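Local atomic coordinates of tRNA(Phe) 7-((3-amino-3-carboxypropyl)-4-demethylwyosine(37)-N(4))-methyltransferase 1 (Pyrococcus horikoshii, PDB entry 2IT2), a protein that probably uses S-adenosyl-L-methionine to methylate N-4 of a wyosine derivative at position 37 of tRNA(Phe), a step of wyosine-derivative biosynthesis. Residues B[34-37]-B[38-42]; B[61-64]-B[65-68]; B[185-188]-B[189-192]. All blocks are in the same frame, centred on the assembly; numbering follows the deposited sequence.

Three short-range contacts show how one chain packs residues a few positions apart in different settings. Contacts 1 and 3 are both helical, centres 10 Å apart, and touch: helix 36-43 lies against the long helix 167-194, with leucine and isoleucine between them and a salt bridge from Asp34 to Lys185. Each has a buried apolar side and a charged outer side, and is held by i to i+4 backbone bonds. Contact 2, its centre 31 Å from that of contact 1 and 30 Å from that of contact 3, lies across the centre of the chain where strand 48-63 ends in a turn; there selenomethionine and phenylalanine are buried while proline, histidine and aspartate are exposed.

Contact 1: B[34-37]-B[38-42]; sequences DIIP and LLKKI
Ile36 and Lys40, one helical turn apart, lie side by side and point the same way. Ile36 turns its CG2 branch anti to the backbone N, which leaves CG1 beside that N (chi1 -70°) and brings the methyl alongside the lysine chain. Lys40 runs extended beyond CG, and its CE meets Ile36 CG2 at 3.5 Å, tighter than an ordinary carbon contact. The lower part of the same chain lies over the backbone, with Lys40 CG 3.4 Å from Ile36 O. This is the aliphatic stem of a surface lysine covering a neighbour on the first turn of a helix.

On the buried side the packing is looser: Ile35 CG1 and Leu39 CD1 are 4.3 Å apart, while the CB atoms of Ile35 and Leu38 are 4.5 Å apart. Ile35 occupies the N-cap position, and its carbonyl opens the ladder of i to i+4 bonds, accepting Leu39 N at 2.9 Å. Lys40 N to Ile36 O (3.0 Å) and Lys41 N to Pro37 O follow.

Around this turn, Ile35 and Leu38 rest on Leu188 of helix 167-194 and on Leu108 of strand 98-112, while Leu39 and Ile42 reach Thr50 of strand 48-63, wedging the short helix between the long helix and the sheet.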
loop_
_atom_site.group_PDB
_atom_site.type_symbol
_atom_site.label_atom_id
_atom_site.label_comp_id
_atom_site.label_asym_id
_atom_site.label_seq_id
_atom_site.Cartn_x
_atom_site.Cartn_y
_atom_site.Cartn_z
ATOM N N ASP B 34 -20.253 -8.829 3.424
ATOM C CA ASP B 34 -20.328 -7.696 2.506
ATOM C C ASP B 34 -19.863 -8.027 1.089
ATOM O O ASP B 34 -20.473 -7.584 0.116
ATOM C CB ASP B 34 -19.478 -6.541 3.044
ATOM C CG ASP B 34 -19.704 -5.239 2.290
ATOM O OD1 ASP B 34 -19.504 -5.198 1.055
ATOM O OD2 ASP B 34 -20.086 -4.246 2.944
ATOM N N ILE B 35 -18.785 -8.801 0.976
ATOM C CA ILE B 35 -18.230 -9.141 -0.327
ATOM C C ILE B 35 -18.499 -10.550 -0.821
ATOM O O ILE B 35 -17.908 -10.977 -1.812
ATOM C CB ILE B 35 -16.711 -8.917 -0.358
ATOM C CG1 ILE B 35 -16.029 -9.782 0.709
ATOM C CG2 ILE B 35 -16.416 -7.441 -0.170
ATOM C CD1 ILE B 35 -14.517 -9.675 0.719
ATOM N N ILE B 36 -19.378 -11.278 -0.150
ATOM C CA ILE B 36 -19.675 -12.623 -0.608
ATOM C C ILE B 36 -20.182 -12.600 -2.054
ATOM O O ILE B 36 -19.752 -13.404 -2.876
ATOM C CB ILE B 36 -20.685 -13.306 0.331
ATOM C CG1 ILE B 36 -19.987 -13.605 1.658
ATOM C CG2 ILE B 36 -21.218 -14.599 -0.279
ATOM C CD1 ILE B 36 -20.881 -14.269 2.679
ATOM N N PRO B 37 -21.099 -11.676 -2.389
ATOM C CA PRO B 37 -21.591 -11.638 -3.773
ATOM C C PRO B 37 -20.466 -11.412 -4.788
ATOM O O PRO B 37 -20.445 -12.035 -5.845
ATOM C CB PRO B 37 -22.577 -10.480 -3.751
ATOM C CG PRO B 37 -23.118 -10.544 -2.351
ATOM C CD PRO B 37 -21.882 -10.767 -1.530
ATOM N N LEU B 38 -19.538 -10.517 -4.453
ATOM C CA LEU B 38 -18.406 -10.201 -5.323
ATOM C C LEU B 38 -17.502 -11.412 -5.500
ATOM O O LEU B 38 -17.057 -11.698 -6.608
ATOM C CB LEU B 38 -17.599 -9.029 -4.746
ATOM C CG LEU B 38 -16.272 -8.661 -5.416
ATOM C CD1 LEU B 38 -16.489 -8.288 -6.880
ATOM C CD2 LEU B 38 -15.652 -7.508 -4.649
ATOM N N LEU B 39 -17.232 -12.132 -4.412
ATOM C CA LEU B 39 -16.372 -13.307 -4.513
ATOM C C LEU B 39 -17.030 -14.369 -5.380
ATOM O O LEU B 39 -16.366 -15.004 -6.199
ATOM C CB LEU B 39 -16.067 -13.904 -3.136
ATOM C CG LEU B 39 -15.319 -12.984 -2.173
ATOM C CD1 LEU B 39 -15.152 -13.709 -0.856
ATOM C CD2 LEU B 39 -13.975 -12.589 -2.733
ATOM N N LYS B 40 -18.331 -14.574 -5.210
ATOM C CA LYS B 40 -18.995 -15.576 -6.031
ATOM C C LYS B 40 -18.969 -15.161 -7.490
ATOM O O LYS B 40 -18.817 -16.008 -8.366
ATOM C CB LYS B 40 -20.432 -15.794 -5.578
ATOM C CG LYS B 40 -20.516 -16.391 -4.196
ATOM C CD LYS B 40 -21.959 -16.562 -3.782
ATOM C CE LYS B 40 -22.089 -17.183 -2.397
ATOM N NZ LYS B 40 -23.520 -17.296 -1.990
ATOM N N LYS B 41 -19.104 -13.861 -7.753
ATOM C CA LYS B 41 -19.083 -13.365 -9.125
ATOM C C LYS B 41 -17.710 -13.561 -9.780
ATOM O O LYS B 41 -17.623 -13.967 -10.938
ATOM C CB LYS B 41 -19.456 -11.877 -9.172
ATOM C CG LYS B 41 -19.990 -11.416 -10.529
ATOM C CD LYS B 41 -21.314 -12.093 -10.844
ATOM C CE LYS B 41 -21.901 -11.618 -12.159
ATOM N NZ LYS B 41 -20.991 -11.906 -13.295
ATOM N N ILE B 42 -16.634 -13.271 -9.055
ATOM C CA ILE B 42 -15.308 -13.429 -9.641
ATOM C C ILE B 42 -15.072 -14.890 -9.983
ATOM O O ILE B 42 -14.575 -15.205 -11.064
ATOM C CB ILE B 42 -14.193 -12.937 -8.682
ATOM C CG1 ILE B 42 -14.323 -11.424 -8.483
ATOM C CG2 ILE B 42 -12.817 -13.318 -9.229
ATOM C CD1 ILE B 42 -13.441 -10.866 -7.366
#

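Contact 2: B[61-64]-B[65-68]; sequences MEMP and HFGD
Met63, a selenomethionine here, folds over the type II beta turn that runs from His65 to Asp68 just after strand 48-63. The turn is closed within itself by Asp68 N to His65 O at 3.1 Å, and Gly67 occupies its third position with a positive phi of 92°, the conformation that type II turns reserve most readily for glycine.

Leading into the turn, residues 61-63 are the last of the strand, paired along their backbone with Trp100 (Met61), Lys73 (Glu62) and Gln98 (Met63), while Glu62 OE1 is hydrogen-bonded to His94 ND1 and to the backbone N of Arg95. The side chain of Met63 heads toward the turn. Its CG sits between the backbone N and the carbonyl carbon (chi1 58°), and the extended next torsion carries the selenium across the turn. SE lies 3.5 Å from His65 O and 3.7 Å from Gly67 N, and beyond it the terminal CE comes obliquely to the Phe66 ring, 3.7 Å from CD1. Met63 and Phe66 thus lie side by side, pointing the same way. Both also reach Trp100, whose ring meets that of Phe66 with the planes at about 45°, and Phe66 packs in addition on Arg152 of the second subunit, so the turn touches that subunit at this point.

Pro64 ends the segment at the exposed side. Its carbonyl O lies over one face of the His65 imidazole. On the proline ring, CG meets the carboxylate of Asp68, whose side chain crosses that of Pro64 at about a right angle, with OD2 3.4 Å from Pro64 CG.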
loop_
_atom_site.group_PDB
_atom_site.type_symbol
_atom_site.label_atom_id
_atom_site.label_comp_id
_atom_site.label_asym_id
_atom_site.label_seq_id
_atom_site.Cartn_x
_atom_site.Cartn_y
_atom_site.Cartn_z
HETATM N N MSE B 61 -6.605 -0.705 18.158
HETATM C CA MSE B 61 -5.666 -1.722 18.593
HETATM C C MSE B 61 -4.419 -1.154 19.239
HETATM O O MSE B 61 -4.051 -0.002 19.008
HETATM C CB MSE B 61 -5.295 -2.613 17.401
HETATM C CG MSE B 61 -4.756 -1.877 16.187
HETATM SE SE MSE B 61 -2.874 -1.491 16.308
HETATM C CE MSE B 61 -2.144 -2.970 15.314
ATOM N N GLU B 62 -3.791 -1.961 20.084
ATOM C CA GLU B 62 -2.572 -1.536 20.748
ATOM C C GLU B 62 -1.389 -2.378 20.302
ATOM O O GLU B 62 -1.492 -3.594 20.151
ATOM C CB GLU B 62 -2.712 -1.599 22.275
ATOM C CG GLU B 62 -3.215 -2.907 22.843
ATOM C CD GLU B 62 -3.265 -2.894 24.368
ATOM O OE1 GLU B 62 -3.784 -1.913 24.952
ATOM O OE2 GLU B 62 -2.790 -3.869 24.986
HETATM N N MSE B 63 -0.266 -1.712 20.071
HETATM C CA MSE B 63 0.949 -2.384 19.635
HETATM C C MSE B 63 2.153 -1.645 20.206
HETATM O O MSE B 63 2.065 -0.461 20.517
HETATM C CB MSE B 63 1.008 -2.420 18.104
HETATM C CG MSE B 63 0.968 -1.060 17.415
HETATM SE SE MSE B 63 0.823 -1.225 15.490
HETATM C CE MSE B 63 -0.284 0.306 15.119
ATOM N N PRO B 64 3.295 -2.336 20.352
ATOM C CA PRO B 64 4.503 -1.707 20.898
ATOM C C PRO B 64 4.935 -0.463 20.134
ATOM O O PRO B 64 5.215 0.580 20.729
ATOM C CB PRO B 64 5.534 -2.829 20.824
ATOM C CG PRO B 64 5.088 -3.621 19.634
ATOM C CD PRO B 64 3.592 -3.684 19.837
ATOM N N HIS B 65 4.991 -0.587 18.812
ATOM C CA HIS B 65 5.370 0.512 17.936
ATOM C C HIS B 65 4.565 0.430 16.646
ATOM O O HIS B 65 4.212 -0.657 16.192
ATOM C CB HIS B 65 6.866 0.454 17.625
ATOM C CG HIS B 65 7.735 0.523 18.844
ATOM N ND1 HIS B 65 7.811 -0.498 19.757
ATOM C CD2 HIS B 65 8.537 1.512 19.304
ATOM C CE1 HIS B 65 8.631 -0.148 20.738
ATOM N NE2 HIS B 65 9.082 1.065 20.486
ATOM N N PHE B 66 4.275 1.583 16.058
ATOM C CA PHE B 66 3.498 1.630 14.829
ATOM C C PHE B 66 4.121 0.767 13.738
ATOM O O PHE B 66 5.336 0.764 13.563
ATOM C CB PHE B 66 3.390 3.074 14.342
ATOM C CG PHE B 66 2.542 3.235 13.113
ATOM C CD1 PHE B 66 1.157 3.117 13.179
ATOM C CD2 PHE B 66 3.133 3.488 11.883
ATOM C CE1 PHE B 66 0.374 3.248 12.031
ATOM C CE2 PHE B 66 2.363 3.618 10.739
ATOM C CZ PHE B 66 0.983 3.499 10.809
ATOM N N GLY B 67 3.283 0.041 13.004
ATOM C CA GLY B 67 3.781 -0.812 11.939
ATOM C C GLY B 67 4.078 -2.234 12.378
ATOM O O GLY B 67 4.189 -3.138 11.551
ATOM N N ASP B 68 4.196 -2.437 13.686
ATOM C CA ASP B 68 4.492 -3.756 14.236
ATOM C C ASP B 68 3.217 -4.546 14.524
ATOM O O ASP B 68 2.905 -4.837 15.677
ATOM C CB ASP B 68 5.307 -3.609 15.525
ATOM C CG ASP B 68 5.950 -4.910 15.957
ATOM O OD1 ASP B 68 5.689 -5.941 15.306
ATOM O OD2 ASP B 68 6.716 -4.904 16.946
#

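Contact 3: B[185-188]-B[189-192]; sequences KEKL and KRLE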
loop_
_atom_site.group_PDB
_atom_site.type_symbol
_atom_site.label_atom_id
_atom_site.label_comp_id
_atom_site.label_asym_id
_atom_site.label_seq_id
_atom_site.Cartn_x
_atom_site.Cartn_y
_atom_site.Cartn_z
ATOM N N LYS B 185 -17.112 0.416 0.510
ATOM C CA LYS B 185 -18.291 -0.381 0.177
ATOM C C LYS B 185 -18.851 -0.031 -1.194
ATOM O O LYS B 185 -19.330 -0.906 -1.916
ATOM C CB LYS B 185 -19.386 -0.193 1.226
ATOM C CG LYS B 185 -18.962 -0.500 2.651
ATOM C CD LYS B 185 -18.352 -1.881 2.782
ATOM C CE LYS B 185 -18.066 -2.213 4.233
ATOM N NZ LYS B 185 -17.479 -3.571 4.395
ATOM N N GLU B 186 -18.794 1.251 -1.537
ATOM C CA GLU B 186 -19.282 1.724 -2.830
ATOM C C GLU B 186 -18.415 1.170 -3.948
ATOM O O GLU B 186 -18.929 0.728 -4.973
ATOM C CB GLU B 186 -19.240 3.249 -2.897
ATOM C CG GLU B 186 -20.182 3.959 -1.966
ATOM C CD GLU B 186 -19.729 5.379 -1.707
ATOM O OE1 GLU B 186 -19.280 6.041 -2.666
ATOM O OE2 GLU B 186 -19.824 5.842 -0.551
ATOM N N LYS B 187 -17.099 1.212 -3.752
ATOM C CA LYS B 187 -16.155 0.708 -4.744
ATOM C C LYS B 187 -16.287 -0.802 -4.944
ATOM O O LYS B 187 -16.136 -1.302 -6.061
ATOM C CB LYS B 187 -14.721 1.068 -4.335
ATOM C CG LYS B 187 -14.438 2.559 -4.419
ATOM C CD LYS B 187 -13.007 2.886 -4.047
ATOM C CE LYS B 187 -12.744 4.370 -4.258
ATOM N NZ LYS B 187 -11.345 4.706 -3.906
ATOM N N LEU B 188 -16.563 -1.541 -3.876
ATOM C CA LEU B 188 -16.712 -2.983 -4.020
ATOM C C LEU B 188 -17.951 -3.304 -4.851
ATOM O O LEU B 188 -17.924 -4.198 -5.697
ATOM C CB LEU B 188 -16.794 -3.658 -2.643
ATOM C CG LEU B 188 -15.488 -3.687 -1.831
ATOM C CD1 LEU B 188 -15.789 -4.013 -0.371
ATOM C CD2 LEU B 188 -14.526 -4.707 -2.434
ATOM N N LYS B 189 -19.034 -2.570 -4.621
ATOM C CA LYS B 189 -20.255 -2.791 -5.386
ATOM C C LYS B 189 -20.027 -2.405 -6.847
ATOM O O LYS B 189 -20.525 -3.079 -7.754
ATOM C CB LYS B 189 -21.415 -1.986 -4.801
ATOM C CG LYS B 189 -21.894 -2.503 -3.462
ATOM C CD LYS B 189 -23.116 -1.745 -2.999
ATOM C CE LYS B 189 -23.643 -2.317 -1.705
ATOM N NZ LYS B 189 -22.674 -2.147 -0.591
ATOM N N ARG B 190 -19.274 -1.333 -7.085
ATOM C CA ARG B 190 -18.984 -0.911 -8.459
ATOM C C ARG B 190 -18.211 -2.013 -9.194
ATOM O O ARG B 190 -18.531 -2.358 -10.336
ATOM C CB ARG B 190 -18.171 0.384 -8.467
ATOM C CG ARG B 190 -18.993 1.638 -8.240
ATOM C CD ARG B 190 -18.086 2.836 -8.006
ATOM N NE ARG B 190 -17.095 3.031 -9.063
ATOM C CZ ARG B 190 -16.088 3.898 -8.980
ATOM N NH1 ARG B 190 -15.942 4.637 -7.890
ATOM N NH2 ARG B 190 -15.230 4.032 -9.984
ATOM N N LEU B 191 -17.188 -2.559 -8.544
ATOM C CA LEU B 191 -16.384 -3.625 -9.128
ATOM C C LEU B 191 -17.239 -4.852 -9.463
ATOM O O LEU B 191 -17.091 -5.455 -10.535
ATOM C CB LEU B 191 -15.267 -4.026 -8.151
ATOM C CG LEU B 191 -14.324 -5.158 -8.593
ATOM C CD1 LEU B 191 -13.662 -4.797 -9.925
ATOM C CD2 LEU B 191 -13.270 -5.405 -7.519
ATOM N N GLU B 192 -18.129 -5.222 -8.539
ATOM C CA GLU B 192 -19.000 -6.379 -8.731
ATOM C C GLU B 192 -19.851 -6.201 -9.972
ATOM O O GLU B 192 -20.057 -7.146 -10.729
ATOM C CB GLU B 192 -19.925 -6.583 -7.526
ATOM C CG GLU B 192 -20.764 -7.865 -7.594
ATOM C CD GLU B 192 -21.668 -8.030 -6.382
ATOM O OE1 GLU B 192 -21.181 -7.828 -5.251
ATOM O OE2 GLU B 192 -22.860 -8.365 -6.552
HETATM O O HOH W 1 -19.538 -5.945 -4.327
#
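Lys189 and Arg190 fold their aliphatic stems back over the preceding turn of helix 167-194. With CG beside the backbone N (chi1 -70° in Lys189, -79° in Arg190), each stem is laid back along the helix: Lys189 CG meets Lys185 O and Arg190 CG meets Glu186 O, each at 3.4 Å. Those carbonyls also accept the i+4 amides: Lys189 N to Lys185 O at 3.2 Å and Arg190 N to Glu186 O at 3.0 Å. Leu191 and Glu192 continue the ladder.

A water can donate to Glu192 OE1 at 2.7 Å and, weakly, to Leu188 O, though it has more acceptors in reach than protons. Farther out, Leu188 packs on Phe130 and Pro106, and Leu191 on Leu108. Lys185 NZ hydrogen-bonds His79 O and Ser55 O and forms a salt bridge with Asp34 OD2, while Lys187 NZ bonds Gly129 O and Ser149 OG.

Inside this helix the charged ends stay apart, Glu186 OE1 lying 6.4 Å from Arg190 NH1. Cohesion within this stretch therefore rests on the backbone bonds, with two stems lying against carbonyl oxygens, while Lys185 and Lys187 tie the helix to other parts of the chain.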